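PDB 2EBA: putative glutaryl-CoA dehydrogenase from Thermus thermophilus, which binds flavin-adenine dinucleotide (FAD) and, as a member of the acyl-CoA dehydrogenase family, combines bundled helical domains with a middle beta domain. Local coordinates for residues V220-P223 against E224-L228; L232-K235 against A236-C240; G311-P315 against A316-L320. One frame throughout, in Å; residues are numbered along the deposited sequence.

Contact 1: V220-P223 against E224-L228; sequences VRVP and ESLRL
A 3-10 turn, residues 224-226, follows directly on strand 220-223, and Val222 and Pro223 at the strand's end pack against Leu226 of that turn. The backbone bond closing it runs from Leu226 N to Pro223 O over 3.1 Å. Arg227 N bonds Glu224 O, also at 3.1 Å. Proline suits the junction: its ring fixes phi near -63° at the strand end and presents carbon to the leucine. Pro223 and Leu226 lie side by side and point the same way, with Pro223 CG 3.7 Å from Leu226 CB. Val222 comes in across Leu226 at about a right angle. Its CG1 lies anti to the backbone N (chi1 -164°), which carries that branch to 3.5 Å from Leu226 CB. Ser225, exposed, brushes the proline ring with OG and suits a turn that faces solvent.

Glu224, first in the turn, pairs with Arg227 just beyond it. Arg227 NE gives an almost straight bond (168°) of 3.0 Å to Glu224 OE1, meeting its syn lone pair in the plane of the guanidinium. Glu224 bends at its second torsion to bring the carboxylate there, and a weak bond joins Arg227 NH2 to Glu224 OE2. Trp155 NE1 also donates to OE1, tying the turn to strand 154-165. Two donors on OE1, beside the arginine's charge, would probably favour the ionised glutamate. The chemistry thus sets a small apolar patch, where Val222 and Pro223 meet Leu226, beside a polar group in which the salt bridge and the Trp155 bond together hold the carboxylate.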
loop_
_atom_site.group_PDB
_atom_site.type_symbol
_atom_site.label_atom_id
_atom_site.label_comp_id
_atom_site.label_asym_id
_atom_site.label_seq_id
_atom_site.Cartn_x
_atom_site.Cartn_y
_atom_site.Cartn_z
ATOM N N VAL A 220 -23.868 25.471 -34.378
ATOM C CA VAL A 220 -22.648 25.746 -35.141
ATOM C C VAL A 220 -22.668 25.046 -36.486
ATOM O O VAL A 220 -22.798 23.815 -36.549
ATOM C CB VAL A 220 -21.395 25.291 -34.348
ATOM C CG1 VAL A 220 -20.165 25.393 -35.215
ATOM C CG2 VAL A 220 -21.239 26.143 -33.094
ATOM N N ARG A 221 -22.535 25.793 -37.578
ATOM C CA ARG A 221 -22.562 25.129 -38.869
ATOM C C ARG A 221 -21.158 24.812 -39.353
ATOM O O ARG A 221 -20.214 25.622 -39.243
ATOM C CB ARG A 221 -23.273 25.953 -39.947
ATOM C CG ARG A 221 -24.151 27.076 -39.436
ATOM C CD ARG A 221 -25.579 26.955 -39.986
ATOM N NE ARG A 221 -25.643 26.944 -41.449
ATOM C CZ ARG A 221 -26.579 26.296 -42.141
ATOM N NH1 ARG A 221 -27.518 25.607 -41.500
ATOM N NH2 ARG A 221 -26.575 26.337 -43.471
ATOM N N VAL A 222 -21.027 23.615 -39.904
ATOM C CA VAL A 222 -19.762 23.154 -40.407
ATOM C C VAL A 222 -19.970 22.408 -41.710
ATOM O O VAL A 222 -20.779 21.479 -41.779
ATOM C CB VAL A 222 -19.090 22.180 -39.421
ATOM C CG1 VAL A 222 -17.621 22.023 -39.784
ATOM C CG2 VAL A 222 -19.273 22.668 -37.984
ATOM N N PRO A 223 -19.243 22.805 -42.765
ATOM C CA PRO A 223 -19.372 22.140 -44.062
ATOM C C PRO A 223 -18.938 20.672 -43.974
ATOM O O PRO A 223 -18.234 20.285 -43.046
ATOM C CB PRO A 223 -18.444 22.961 -44.955
ATOM C CG PRO A 223 -17.380 23.410 -44.001
ATOM C CD PRO A 223 -18.210 23.854 -42.815
ATOM N N GLU A 224 -19.371 19.860 -44.932
ATOM C CA GLU A 224 -18.999 18.448 -44.973
ATOM C C GLU A 224 -17.511 18.351 -45.303
ATOM O O GLU A 224 -16.862 17.358 -44.977
ATOM C CB GLU A 224 -19.832 17.721 -46.038
ATOM C CG GLU A 224 -19.309 16.355 -46.486
ATOM C CD GLU A 224 -19.173 15.350 -45.346
ATOM O OE1 GLU A 224 -19.993 15.381 -44.404
ATOM O OE2 GLU A 224 -18.249 14.512 -45.400
ATOM N N SER A 225 -16.980 19.393 -45.945
ATOM C CA SER A 225 -15.570 19.443 -46.324
ATOM C C SER A 225 -14.698 19.608 -45.074
ATOM O O SER A 225 -13.472 19.519 -45.149
ATOM C CB SER A 225 -15.312 20.612 -47.288
ATOM O OG SER A 225 -15.254 21.849 -46.597
ATOM N N LEU A 226 -15.341 19.854 -43.934
ATOM C CA LEU A 226 -14.636 20.034 -42.665
ATOM C C LEU A 226 -14.887 18.883 -41.683
ATOM O O LEU A 226 -14.486 18.924 -40.521
ATOM C CB LEU A 226 -14.998 21.399 -42.050
ATOM C CG LEU A 226 -13.821 22.388 -41.976
ATOM C CD1 LEU A 226 -12.919 22.226 -43.179
ATOM C CD2 LEU A 226 -14.339 23.803 -41.869
ATOM N N ARG A 227 -15.559 17.845 -42.159
ATOM C CA ARG A 227 -15.783 16.671 -41.335
ATOM C C ARG A 227 -14.686 15.665 -41.707
ATOM O O ARG A 227 -14.357 15.503 -42.882
ATOM C CB ARG A 227 -17.147 16.042 -41.614
ATOM C CG ARG A 227 -17.391 14.791 -40.777
ATOM C CD ARG A 227 -18.726 14.165 -41.065
ATOM N NE ARG A 227 -18.748 13.528 -42.371
ATOM C CZ ARG A 227 -18.244 12.324 -42.622
ATOM N NH1 ARG A 227 -17.679 11.636 -41.644
ATOM N NH2 ARG A 227 -18.298 11.811 -43.845
ATOM N N LEU A 228 -14.108 15.006 -40.713
ATOM C CA LEU A 228 -13.069 14.020 -40.968
ATOM C C LEU A 228 -13.690 12.798 -41.675
ATOM O O LEU A 228 -14.425 12.012 -41.065
ATOM C CB LEU A 228 -12.427 13.617 -39.642
ATOM C CG LEU A 228 -10.981 14.021 -39.335
ATOM C CD1 LEU A 228 -10.583 15.329 -39.995
ATOM C CD2 LEU A 228 -10.860 14.115 -37.827
#

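Contact 2: L232-K235 against A236-C240; sequences LGLK and APLSC
Three backbone bonds join residues 233-235 to the first turn of helix 235-269. Ser239 N donates to Lys235 O at 3.0 Å, and Leu238 N reaches Leu234 O at 3.1 Å. Ala236 N bonds Gly233 O over 3.0 Å, an i to i+3 bond at the start of the coil. Pro237 has no N-H to give, which costs little in a first turn, and its CD lies 3.2 Å from Gly233 O. Gly233 adopts a positive phi of 88°, at which a CB would jam against the preceding carbonyl oxygen, so glycine fits naturally.

Lys235 turns back over the start of the helix. Its CG lies between the backbone N and the carbonyl carbon (chi1 57°); the chain then runs extended and bends at its last torsion (chi4 65°), bringing NZ to 3.0 Å from Leu232 O, in that carbonyl's plane. The bond thus links the lysine's end to the backbone three residues earlier, while the lysine stays at the exposed surface. Outward from these bonds comes leucine packing: Leu234 CD2 approaches Leu238 CG at 3.5 Å, the two side chains crossing at a slant.

The small Ala236 lets the turn settle against Tyr107 of helix 87-107 and Trp176 of strand 172-178. Pro237 also touches Trp176 and meets Phe129 of strand 127-130, with its side chain about 8 Å from the bound FAD. Ser239 OG bonds Tyr107 OH. The helix start thus packs on helix 87-107 and on strands 127-130 and 172-178.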
loop_
_atom_site.group_PDB
_atom_site.type_symbol
_atom_site.label_atom_id
_atom_site.label_comp_id
_atom_site.label_asym_id
_atom_site.label_seq_id
_atom_site.Cartn_x
_atom_site.Cartn_y
_atom_site.Cartn_z
ATOM N N LEU A 232 -14.677 7.424 -38.157
ATOM C CA LEU A 232 -15.935 6.709 -37.929
ATOM C C LEU A 232 -15.932 5.902 -36.643
ATOM O O LEU A 232 -15.132 4.988 -36.497
ATOM C CB LEU A 232 -16.217 5.749 -39.093
ATOM C CG LEU A 232 -16.720 6.215 -40.475
ATOM C CD1 LEU A 232 -16.142 7.585 -40.882
ATOM C CD2 LEU A 232 -16.346 5.132 -41.498
ATOM N N GLY A 233 -16.837 6.227 -35.720
ATOM C CA GLY A 233 -16.925 5.486 -34.471
ATOM C C GLY A 233 -16.059 5.953 -33.314
ATOM O O GLY A 233 -15.172 6.785 -33.490
ATOM N N LEU A 234 -16.332 5.414 -32.126
ATOM C CA LEU A 234 -15.602 5.740 -30.897
ATOM C C LEU A 234 -14.122 5.455 -31.107
ATOM O O LEU A 234 -13.259 6.101 -30.516
ATOM C CB LEU A 234 -16.105 4.873 -29.742
ATOM C CG LEU A 234 -16.314 5.508 -28.364
ATOM C CD1 LEU A 234 -16.414 4.410 -27.326
ATOM C CD2 LEU A 234 -15.170 6.433 -28.019
ATOM N N LYS A 235 -13.840 4.471 -31.954
ATOM C CA LYS A 235 -12.476 4.089 -32.255
ATOM C C LYS A 235 -11.604 5.224 -32.785
ATOM O O LYS A 235 -10.395 5.236 -32.552
ATOM C CB LYS A 235 -12.459 2.906 -33.233
ATOM C CG LYS A 235 -13.179 3.107 -34.556
ATOM C CD LYS A 235 -13.133 1.809 -35.377
ATOM C CE LYS A 235 -13.871 1.915 -36.706
ATOM N NZ LYS A 235 -13.258 2.890 -37.662
ATOM N N ALA A 236 -12.198 6.178 -33.489
ATOM C CA ALA A 236 -11.414 7.286 -34.017
ATOM C C ALA A 236 -10.840 8.149 -32.882
ATOM O O ALA A 236 -9.626 8.311 -32.785
ATOM C CB ALA A 236 -12.264 8.132 -34.969
ATOM N N PRO A 237 -11.697 8.711 -32.007
ATOM C CA PRO A 237 -11.155 9.533 -30.921
ATOM C C PRO A 237 -10.270 8.745 -29.965
ATOM O O PRO A 237 -9.319 9.273 -29.385
ATOM C CB PRO A 237 -12.412 10.072 -30.236
ATOM C CG PRO A 237 -13.408 9.037 -30.508
ATOM C CD PRO A 237 -13.165 8.703 -31.947
ATOM N N LEU A 238 -10.587 7.468 -29.804
ATOM C CA LEU A 238 -9.814 6.614 -28.921
ATOM C C LEU A 238 -8.410 6.419 -29.441
ATOM O O LEU A 238 -7.465 6.416 -28.668
ATOM C CB LEU A 238 -10.491 5.257 -28.754
ATOM C CG LEU A 238 -11.841 5.284 -28.050
ATOM C CD1 LEU A 238 -12.367 3.886 -27.867
ATOM C CD2 LEU A 238 -11.687 5.958 -26.719
ATOM N N SER A 239 -8.263 6.250 -30.749
ATOM C CA SER A 239 -6.940 6.053 -31.322
ATOM C C SER A 239 -6.087 7.278 -31.020
ATOM O O SER A 239 -4.866 7.173 -30.867
ATOM C CB SER A 239 -7.037 5.830 -32.831
ATOM O OG SER A 239 -7.673 6.916 -33.474
ATOM N N CYS A 240 -6.747 8.429 -30.920
ATOM C CA CYS A 240 -6.074 9.688 -30.633
ATOM C C CYS A 240 -5.598 9.653 -29.204
ATOM O O CYS A 240 -4.490 10.070 -28.905
ATOM C CB CYS A 240 -7.020 10.871 -30.823
ATOM S SG CYS A 240 -7.426 11.211 -32.530
#

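Contact 3: G311-P315 against A316-L320; sequences GKLTP and AQVSL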
loop_
_atom_site.group_PDB
_atom_site.type_symbol
_atom_site.label_atom_id
_atom_site.label_comp_id
_atom_site.label_asym_id
_atom_site.label_seq_id
_atom_site.Cartn_x
_atom_site.Cartn_y
_atom_site.Cartn_z
ATOM N N GLY A 311 4.530 -1.079 -35.903
ATOM C CA GLY A 311 3.108 -1.313 -36.086
ATOM C C GLY A 311 2.491 -2.409 -35.254
ATOM O O GLY A 311 1.456 -2.953 -35.640
ATOM N N LYS A 312 3.076 -2.724 -34.103
ATOM C CA LYS A 312 2.543 -3.781 -33.245
ATOM C C LYS A 312 2.024 -3.301 -31.911
ATOM O O LYS A 312 1.760 -4.117 -31.011
ATOM C CB LYS A 312 3.609 -4.824 -32.981
ATOM C CG LYS A 312 4.129 -5.355 -34.247
ATOM C CD LYS A 312 4.821 -6.656 -34.003
ATOM C CE LYS A 312 6.305 -6.476 -34.181
ATOM N NZ LYS A 312 6.916 -7.810 -34.413
ATOM N N LEU A 313 1.907 -1.991 -31.753
ATOM C CA LEU A 313 1.431 -1.456 -30.492
ATOM C C LEU A 313 -0.088 -1.541 -30.380
ATOM O O LEU A 313 -0.788 -1.145 -31.300
ATOM C CB LEU A 313 1.885 -0.014 -30.364
ATOM C CG LEU A 313 1.454 0.667 -29.076
ATOM C CD1 LEU A 313 1.997 -0.096 -27.871
ATOM C CD2 LEU A 313 1.945 2.088 -29.087
ATOM N N THR A 314 -0.602 -2.063 -29.265
ATOM C CA THR A 314 -2.046 -2.149 -29.079
ATOM C C THR A 314 -2.465 -1.160 -28.005
ATOM O O THR A 314 -1.654 -0.727 -27.199
ATOM C CB THR A 314 -2.517 -3.550 -28.647
ATOM O OG1 THR A 314 -2.281 -3.722 -27.245
ATOM C CG2 THR A 314 -1.793 -4.637 -29.446
ATOM N N PRO A 315 -3.744 -0.781 -27.982
ATOM C CA PRO A 315 -4.211 0.179 -26.972
ATOM C C PRO A 315 -4.061 -0.321 -25.538
ATOM O O PRO A 315 -3.719 0.447 -24.639
ATOM C CB PRO A 315 -5.668 0.390 -27.346
ATOM C CG PRO A 315 -5.674 0.136 -28.825
ATOM C CD PRO A 315 -4.798 -1.064 -28.968
ATOM N N ALA A 316 -4.320 -1.608 -25.326
ATOM C CA ALA A 316 -4.225 -2.178 -23.995
ATOM C C ALA A 316 -2.819 -2.025 -23.483
ATOM O O ALA A 316 -2.619 -1.752 -22.318
ATOM C CB ALA A 316 -4.613 -3.645 -24.020
ATOM N N GLN A 317 -1.838 -2.215 -24.359
ATOM C CA GLN A 317 -0.438 -2.084 -23.969
ATOM C C GLN A 317 -0.172 -0.645 -23.527
ATOM O O GLN A 317 0.498 -0.409 -22.525
ATOM C CB GLN A 317 0.492 -2.448 -25.140
ATOM C CG GLN A 317 0.373 -3.882 -25.611
ATOM C CD GLN A 317 1.338 -4.222 -26.738
ATOM O OE1 GLN A 317 1.388 -3.533 -27.764
ATOM N NE2 GLN A 317 2.103 -5.297 -26.557
ATOM N N VAL A 318 -0.694 0.308 -24.290
ATOM C CA VAL A 318 -0.538 1.717 -23.975
ATOM C C VAL A 318 -1.228 2.035 -22.656
ATOM O O VAL A 318 -0.694 2.763 -21.837
ATOM C CB VAL A 318 -1.117 2.610 -25.090
ATOM C CG1 VAL A 318 -1.126 4.069 -24.645
ATOM C CG2 VAL A 318 -0.276 2.461 -26.340
ATOM N N SER A 319 -2.412 1.483 -22.446
ATOM C CA SER A 319 -3.120 1.718 -21.194
ATOM C C SER A 319 -2.265 1.293 -19.991
ATOM O O SER A 319 -2.239 1.975 -18.961
ATOM C CB SER A 319 -4.444 0.944 -21.168
ATOM O OG SER A 319 -5.501 1.695 -21.725
ATOM N N LEU A 320 -1.571 0.160 -20.123
ATOM C CA LEU A 320 -0.731 -0.352 -19.050
ATOM C C LEU A 320 0.345 0.659 -18.691
ATOM O O LEU A 320 0.511 1.005 -17.520
ATOM C CB LEU A 320 -0.083 -1.678 -19.452
ATOM C CG LEU A 320 0.938 -2.215 -18.448
ATOM C CD1 LEU A 320 0.250 -2.470 -17.128
ATOM C CD2 LEU A 320 1.542 -3.504 -18.948
HETATM O O HOH W 1 2.643 -6.256 -29.627
HETATM O O HOH W 2 -6.695 1.611 -24.312
#
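Lys312, just after the Schellman glycine Gly311 that ends the preceding helix, reaches Gln317 through water: the water donates to Lys312 O at 2.7 Å and accepts from Gln317 NE2 at 3.3 Å. That amide nitrogen also bonds Phe4 O of the second subunit. Leu313 supplies the apolar part, its CD2 lying 3.6 Å from Val318 CG2 where the two side chains meet at about a right angle. Thr314 and Gln317 exchange two bonds. Thr314 N donates to Gln317 OE1 over 2.9 Å, and Thr314 OG1 accepts from Gln317 N at 3.3 Å. OG1 can do so because it stands between the backbone N and the carbonyl carbon (chi1 79°), while the glutamine's chain, extended beyond CG, carries its carbonyl back to the threonine. Thr314 O takes Val318 N at 3.2 Å. Pro315, which needs no N-H at the first helical position, accepts Ser319 N at 2.8 Å through its O. Ser319 OG bonds His371 ND1, and a second water lies 2.9 Å from Ser319 OG and gives Pro315 O a weak bond.

Reciprocal bonds between Thr314 and Gln317 form a capping box at the N-cap of helix 315-340. The contact of Leu313 with Val318, just outside and just inside the helix, adds the hydrophobic staple that often accompanies it.

Along the chain the contacts come in series: 220-228, then 232-240, then 311-320. Contact 1 lies near the surface at the end of a strand of the antiparallel sheet, and its loop leads towards helix 235-269, where contact 2 forms the first turn; their centres are about 18 Å apart. Contact 3 begins helix 315-340, after helix 281-309. It lies about 15 Å from contact 2 between centres, with nearest atoms about 6 Å apart, and both belong to the C-terminal acyl-CoA dehydrogenase domain. Contacts 1 and 3 have centres about 31 Å apart. The series thus passes from the beta region into the helical bundle, and contacts 2 and 3 start two helices that pack together.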